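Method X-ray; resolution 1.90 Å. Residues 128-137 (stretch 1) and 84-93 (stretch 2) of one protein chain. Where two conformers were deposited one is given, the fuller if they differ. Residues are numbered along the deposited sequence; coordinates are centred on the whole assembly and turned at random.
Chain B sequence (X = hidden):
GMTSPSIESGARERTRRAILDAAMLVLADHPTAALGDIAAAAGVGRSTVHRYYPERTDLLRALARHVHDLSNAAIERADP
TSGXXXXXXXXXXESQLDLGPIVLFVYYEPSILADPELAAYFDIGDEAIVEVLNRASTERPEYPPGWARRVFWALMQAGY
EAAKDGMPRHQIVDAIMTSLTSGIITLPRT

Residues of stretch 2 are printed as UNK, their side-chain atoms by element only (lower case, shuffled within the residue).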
ATOM      1  N   ALA B 128      11.639 -13.587  -7.416  1.00 28.77           N
ATOM      2  CA  ALA B 128      12.777 -13.979  -6.581  1.00 30.07           C
ATOM      3  C   ALA B 128      12.399 -14.081  -5.097  1.00 27.29           C
ATOM      4  O   ALA B 128      12.752 -15.046  -4.435  1.00 24.89           O
ATOM      5  CB  ALA B 128      13.966 -13.025  -6.778  1.00 27.66           C
ATOM      6  N   ILE B 129      11.689 -13.082  -4.585  1.00 19.99           N
ATOM      7  CA  ILE B 129      11.218 -13.094  -3.202  1.00 23.90           C
ATOM      8  C   ILE B 129      10.371 -14.328  -2.867  1.00 25.72           C
ATOM      9  O   ILE B 129      10.502 -14.912  -1.788  1.00 31.17           O
ATOM     10  CB  ILE B 129      10.422 -11.819  -2.875  1.00 30.19           C
ATOM     11  CG1 ILE B 129       9.992 -11.821  -1.407  1.00 30.65           C
ATOM     12  CG2 ILE B 129       9.212 -11.688  -3.793  1.00 38.28           C
ATOM     13  CD1 ILE B 129      11.124 -12.145  -0.463  1.00 34.47           C
ATOM     14  N   VAL B 130       9.512 -14.717  -3.799  1.00 23.55           N
ATOM     15  CA  VAL B 130       8.670 -15.891  -3.647  1.00 27.83           C
ATOM     16  C   VAL B 130       9.520 -17.161  -3.569  1.00 36.19           C
ATOM     17  O   VAL B 130       9.248 -18.051  -2.757  1.00 29.48           O
ATOM     18  CB  VAL B 130       7.704 -16.019  -4.841  1.00 30.27           C
ATOM     19  CG1 VAL B 130       6.894 -17.309  -4.758  1.00 28.08           C
ATOM     20  CG2 VAL B 130       6.796 -14.803  -4.929  1.00 29.48           C
ATOM     21  N   GLU B 131      10.541 -17.252  -4.425  1.00 31.92           N
ATOM     22  CA  GLU B 131      11.457 -18.393  -4.388  1.00 29.49           C
ATOM     23  C   GLU B 131      12.150 -18.460  -3.049  1.00 30.17           C
ATOM     24  O   GLU B 131      12.333 -19.548  -2.492  1.00 33.16           O
ATOM     25  CB  GLU B 131      12.510 -18.310  -5.511  1.00 26.33           C
ATOM     26  CG  GLU B 131      11.909 -18.322  -6.884  1.00 25.43           C
ATOM     27  CD  GLU B 131      11.236 -19.642  -7.199  1.00 40.02           C
ATOM     28  OE1 GLU B 131      11.746 -20.697  -6.759  1.00 39.78           O
ATOM     29  OE2 GLU B 131      10.186 -19.627  -7.878  1.00 45.92           O
ATOM     30  N   VAL B 132      12.549 -17.298  -2.541  1.00 26.35           N
ATOM     31  CA  VAL B 132      13.235 -17.220  -1.258  1.00 30.15           C
ATOM     32  C   VAL B 132      12.309 -17.654  -0.114  1.00 32.49           C
ATOM     33  O   VAL B 132      12.737 -18.359   0.799  1.00 25.33           O
ATOM     34  CB  VAL B 132      13.767 -15.794  -0.972  1.00 32.98           C
ATOM     35  CG1 VAL B 132      14.262 -15.689   0.477  1.00 32.83           C
ATOM     36  CG2 VAL B 132      14.880 -15.424  -1.958  1.00 29.42           C
ATOM     37  N   LEU B 133      11.044 -17.244  -0.178  1.00 29.28           N
ATOM     38  CA  LEU B 133      10.065 -17.608   0.853  1.00 29.11           C
ATOM     39  C   LEU B 133       9.702 -19.093   0.817  1.00 32.22           C
ATOM     40  O   LEU B 133       9.650 -19.770   1.851  1.00 30.47           O
ATOM     41  CB  LEU B 133       8.802 -16.764   0.709  1.00 21.46           C
ATOM     42  CG  LEU B 133       8.969 -15.325   1.182  1.00 26.08           C
ATOM     43  CD1 LEU B 133       7.898 -14.424   0.579  1.00 27.97           C
ATOM     44  CD2 LEU B 133       8.979 -15.253   2.715  1.00 31.54           C
ATOM     45  N   ASN B 134       9.447 -19.591  -0.384  1.00 34.77           N
ATOM     46  CA  ASN B 134       9.063 -20.979  -0.564  1.00 44.78           C
ATOM     47  C   ASN B 134      10.194 -21.915  -0.205  1.00 46.06           C
ATOM     48  O   ASN B 134       9.973 -23.013   0.303  1.00 46.81           O
ATOM     49  CB  ASN B 134       8.621 -21.232  -1.999  1.00 50.10           C
ATOM     50  CG  ASN B 134       7.289 -20.591  -2.317  1.00 61.89           C
ATOM     51  OD1 ASN B 134       6.947 -19.532  -1.786  1.00 65.89           O
ATOM     52  ND2 ASN B 134       6.522 -21.231  -3.189  1.00 68.44           N
ATOM     53  N   ARG B 135      11.416 -21.479  -0.456  1.00 46.82           N
ATOM     54  CA  ARG B 135      12.528 -22.359  -0.175  0.66 49.09           C
ATOM     55  C   ARG B 135      13.003 -22.202   1.279  1.00 53.31           C
ATOM     56  O   ARG B 135      13.956 -22.844   1.709  1.00 61.90           O
ATOM     57  CB  ARG B 135      13.609 -22.205  -1.254  0.66 42.65           C
ATOM     58  CG  ARG B 135      13.052 -22.587  -2.642  0.66 37.28           C
ATOM     59  CD  ARG B 135      13.918 -22.135  -3.821  0.66 36.12           C
ATOM     60  NE  ARG B 135      13.223 -22.364  -5.085  0.66 31.45           N
ATOM     61  CZ  ARG B 135      13.358 -23.451  -5.840  0.66 36.40           C
ATOM     62  NH1 ARG B 135      14.197 -24.427  -5.490  0.66 37.24           N
ATOM     63  NH2 ARG B 135      12.668 -23.556  -6.967  0.66 37.55           N
ATOM     64  N   ALA B 136      12.277 -21.393   2.049  1.00 46.37           N
ATOM     65  CA  ALA B 136      12.514 -21.313   3.486  1.00 40.58           C
ATOM     66  C   ALA B 136      11.355 -21.944   4.252  1.00 42.14           C
ATOM     67  O   ALA B 136      11.303 -21.876   5.484  1.00 50.78           O
ATOM     68  CB  ALA B 136      12.703 -19.878   3.920  1.00 38.74           C
ATOM     69  N   SER B 137      10.416 -22.547   3.527  1.00 35.23           N
ATOM     70  CA  SER B 137       9.198 -23.049   4.161  1.00 30.16           C
ATOM     71  C   SER B 137       9.045 -24.548   4.018  1.00 32.10           C
ATOM     72  O   SER B 137       9.301 -25.108   2.950  1.00 30.43           O
ATOM     73  CB  SER B 137       7.958 -22.361   3.596  1.00 30.89           C
ATOM     74  OG  SER B 137       6.811 -22.725   4.344  1.00 27.44           O
ATOM     75  N   UNK B  84      22.064 -20.693   6.367  1.00 33.04           N
ATOM     76  CA  UNK B  84      20.760 -20.977   6.991  1.00 32.47           C
ATOM     77  C   UNK B  84      19.630 -20.127   6.404  1.00 30.82           C
ATOM     78  O   UNK B  84      19.784 -18.918   6.251  1.00 28.67           O
ATOM     79  c   UNK B  84      22.448 -20.836   8.675  1.00 38.08           C
ATOM     80  c   UNK B  84      23.132 -20.510   7.366  1.00 33.39           C
ATOM     81  c   UNK B  84      20.989 -20.604   8.458  1.00 35.62           C
ATOM     82  N   UNK B  85      18.503 -20.757   6.080  1.00 30.81           N
ATOM     83  CA  UNK B  85      17.439 -20.063   5.360  1.00 30.40           C
ATOM     84  C   UNK B  85      16.792 -18.950   6.190  1.00 30.76           C
ATOM     85  O   UNK B  85      16.306 -17.960   5.642  1.00 29.79           O
ATOM     86  c   UNK B  85      16.348 -21.042   4.865  1.00 35.35           C
ATOM     87  c   UNK B  85      15.745 -21.786   6.039  1.00 32.06           C
ATOM     88  c   UNK B  85      16.921 -22.007   3.816  1.00 37.69           C
ATOM     89  N   UNK B  86      16.786 -19.101   7.510  1.00 32.11           N
ATOM     90  CA  UNK B  86      16.212 -18.060   8.362  1.00 36.41           C
ATOM     91  C   UNK B  86      17.055 -16.780   8.365  1.00 33.91           C
ATOM     92  O   UNK B  86      16.528 -15.682   8.214  1.00 29.49           O
ATOM     93  o   UNK B  86      18.263 -19.302   9.737  1.00 52.37           O
ATOM     94  o   UNK B  86      17.223 -19.277  11.673  1.00 60.87           O
ATOM     95  c   UNK B  86      17.247 -19.084  10.441  1.00 55.49           C
ATOM     96  c   UNK B  86      15.978 -18.567   9.785  1.00 41.81           C
ATOM     97  N   UNK B  87      18.364 -16.928   8.518  1.00 33.76           N
ATOM     98  CA  UNK B  87      19.263 -15.785   8.437  1.00 32.17           C
ATOM     99  C   UNK B  87      19.247 -15.167   7.044  1.00 31.36           C
ATOM    100  O   UNK B  87      19.338 -13.943   6.908  1.00 27.27           O
ATOM    101  c   UNK B  87      20.677 -16.181   8.828  1.00 32.50           C
ATOM    102  N   UNK B  88      19.142 -16.006   6.011  1.00 26.12           N
ATOM    103  CA  UNK B  88      19.070 -15.493   4.643  1.00 27.38           C
ATOM    104  C   UNK B  88      17.813 -14.658   4.441  1.00 29.04           C
ATOM    105  O   UNK B  88      17.878 -13.564   3.882  1.00 24.78           O
ATOM    106  c   UNK B  88      19.143 -16.630   3.620  1.00 30.19           C
ATOM    107  N   UNK B  89      16.674 -15.163   4.920  1.00 32.72           N
ATOM    108  CA  UNK B  89      15.415 -14.429   4.818  1.00 28.89           C
ATOM    109  C   UNK B  89      15.518 -13.104   5.571  1.00 24.60           C
ATOM    110  O   UNK B  89      15.043 -12.078   5.098  1.00 22.19           O
ATOM    111  c   UNK B  89      14.241 -15.265   5.348  1.00 27.90           C
ATOM    112  c   UNK B  89      11.759 -15.553   5.852  1.00 28.60           C
ATOM    113  c   UNK B  89      12.854 -14.612   5.301  1.00 30.53           C
ATOM    114  c   UNK B  89      12.514 -14.123   3.890  1.00 30.44           C
ATOM    115  N   UNK B  90      16.147 -13.124   6.744  1.00 25.15           N
ATOM    116  CA  UNK B  90      16.359 -11.886   7.484  1.00 28.02           C
ATOM    117  C   UNK B  90      17.168 -10.866   6.670  1.00 24.08           C
ATOM    118  O   UNK B  90      16.814  -9.682   6.628  1.00 20.85           O
ATOM    119  c   UNK B  90      16.212 -10.781  12.704  1.00 49.52           C
ATOM    120  n   UNK B  90      15.217 -11.253  13.440  1.00 49.32           N
ATOM    121  c   UNK B  90      17.034 -12.142   8.830  1.00 32.81           C
ATOM    122  n   UNK B  90      16.830 -11.578  11.838  1.00 52.43           N
ATOM    123  c   UNK B  90      17.916 -11.143  10.971  1.00 44.46           C
ATOM    124  c   UNK B  90      17.382 -10.856   9.569  1.00 37.79           C
ATOM    125  n   UNK B  90      16.597  -9.519  12.831  1.00 48.87           N
ATOM    126  N   UNK B  91      18.234 -11.313   6.013  1.00 23.38           N
ATOM    127  CA  UNK B  91      19.020 -10.414   5.166  1.00 21.68           C
ATOM    128  C   UNK B  91      18.164  -9.807   4.046  1.00 23.96           C
ATOM    129  O   UNK B  91      18.291  -8.623   3.723  1.00 23.10           O
ATOM    130  n   UNK B  91      22.707 -14.589   5.521  1.00 29.05           N
ATOM    131  c   UNK B  91      22.549 -14.217   4.258  1.00 30.79           C
ATOM    132  n   UNK B  91      22.492 -12.922   3.953  1.00 24.31           N
ATOM    133  c   UNK B  91      21.284 -11.526   5.600  1.00 27.52           C
ATOM    134  n   UNK B  91      22.453 -15.148   3.309  1.00 28.43           N
ATOM    135  c   UNK B  91      20.225 -11.141   4.577  1.00 25.77           C
ATOM    136  c   UNK B  91      22.604 -11.851   4.938  1.00 31.14           C
ATOM    137  N   UNK B  92      17.286 -10.617   3.463  1.00 22.90           N
ATOM    138  CA  UNK B  92      16.401 -10.132   2.408  1.00 19.22           C
ATOM    139  C   UNK B  92      15.450  -9.063   2.923  1.00 21.97           C
ATOM    140  O   UNK B  92      15.284  -8.013   2.288  1.00 22.75           O
ATOM    141  c   UNK B  92      14.455 -10.751   0.923  1.00 22.01           C
ATOM    142  c   UNK B  92      16.581 -12.130   0.897  1.00 24.73           C
ATOM    143  c   UNK B  92      15.621 -11.285   1.753  1.00 23.54           C
ATOM    144  N   UNK B  93      14.823  -9.328   4.069  1.00 17.24           N
ATOM    145  CA  UNK B  93      13.961  -8.345   4.713  1.00 20.70           C
ATOM    146  C   UNK B  93      14.711  -7.032   4.972  1.00 22.79           C
ATOM    147  O   UNK B  93      14.218  -5.947   4.646  1.00 18.61           O
ATOM    148  c   UNK B  93      12.412 -10.067   5.787  1.00 19.43           C
ATOM    149  c   UNK B  93      13.374  -8.878   6.047  1.00 23.57           C
ATOM    150  c   UNK B  93      12.644  -7.754   6.791  1.00 21.14           C
TER

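Position 84 has three side-chain carbons that close a ring onto the backbone N, which identifies Pro84. It occupies the N-cap position, and its O accepts a hydrogen bond from N of position 88 at 3.0 Å, in the first turn of the helix.

At position 85 a single carbon carries two others, a fork at CB with no heteroatom: Val85. Its CA-to-CB bond points toward stretch 1, where its CB lies 3.9 Å from CB of Ala136 and its CG1 3.7 Å from the backbone O of Arg135.

Position 86 has two carbons, the second carrying two oxygens, a carboxylate one carbon beyond CB; this is Asp86. Its CB points away from stretch 1, and OD1 accepts a hydrogen bond from N of position 87 at 2.7 Å.

Positions 87 and 88 each have one side-chain carbon and are therefore Ala87 and Ala88. The first is out of reach; the second points toward stretch 1, but its CB stays 5.9 Å from CG1 of Val132.

Position 89 has four carbons, forked at the second, hence Leu89. CA to CB runs sideways, yet with chi1 t and chi2 p the end comes nearer: CD1 lies 3.9 Å from CD2 of Leu133 and 4.1 Å from CG1 of Val132.

Positions 90 and 91 each show three carbons, a nitrogen, then a carbon bearing two more nitrogens, a guanidinium: Arg90 and Arg91. Neither reaches stretch 1; both chains make hydrogen bonds elsewhere in the structure.

Position 92 again has one carbon carrying two, so it is Val92. It points toward stretch 1, with CG1 3.9 Å from CD1 of Ile129 and CG2 4.3 Å from CG1 of Val132.

Position 93 has the same three-carbon fork, giving Val93, but its CB points sideways and its side chain makes no contact with stretch 1.

The contacting positions, 85, 89 and 92, follow spacings of four and three, as expected for one face of a helix. The helix axes run nearly antiparallel, at 152°, so the register reverses: Ile129 faces Val92, Val132 faces Leu89, and Ala136 faces Val85. No hydrogen bond crosses the contact, which buries 314 Å² through apolar packing. Arg135 instead directs its charge within its own stretch, where its NE forms a salt bridge with OE1 of Glu131 at 2.8 Å.

Stretch 2, residues 84-93: PVDAALRRVV
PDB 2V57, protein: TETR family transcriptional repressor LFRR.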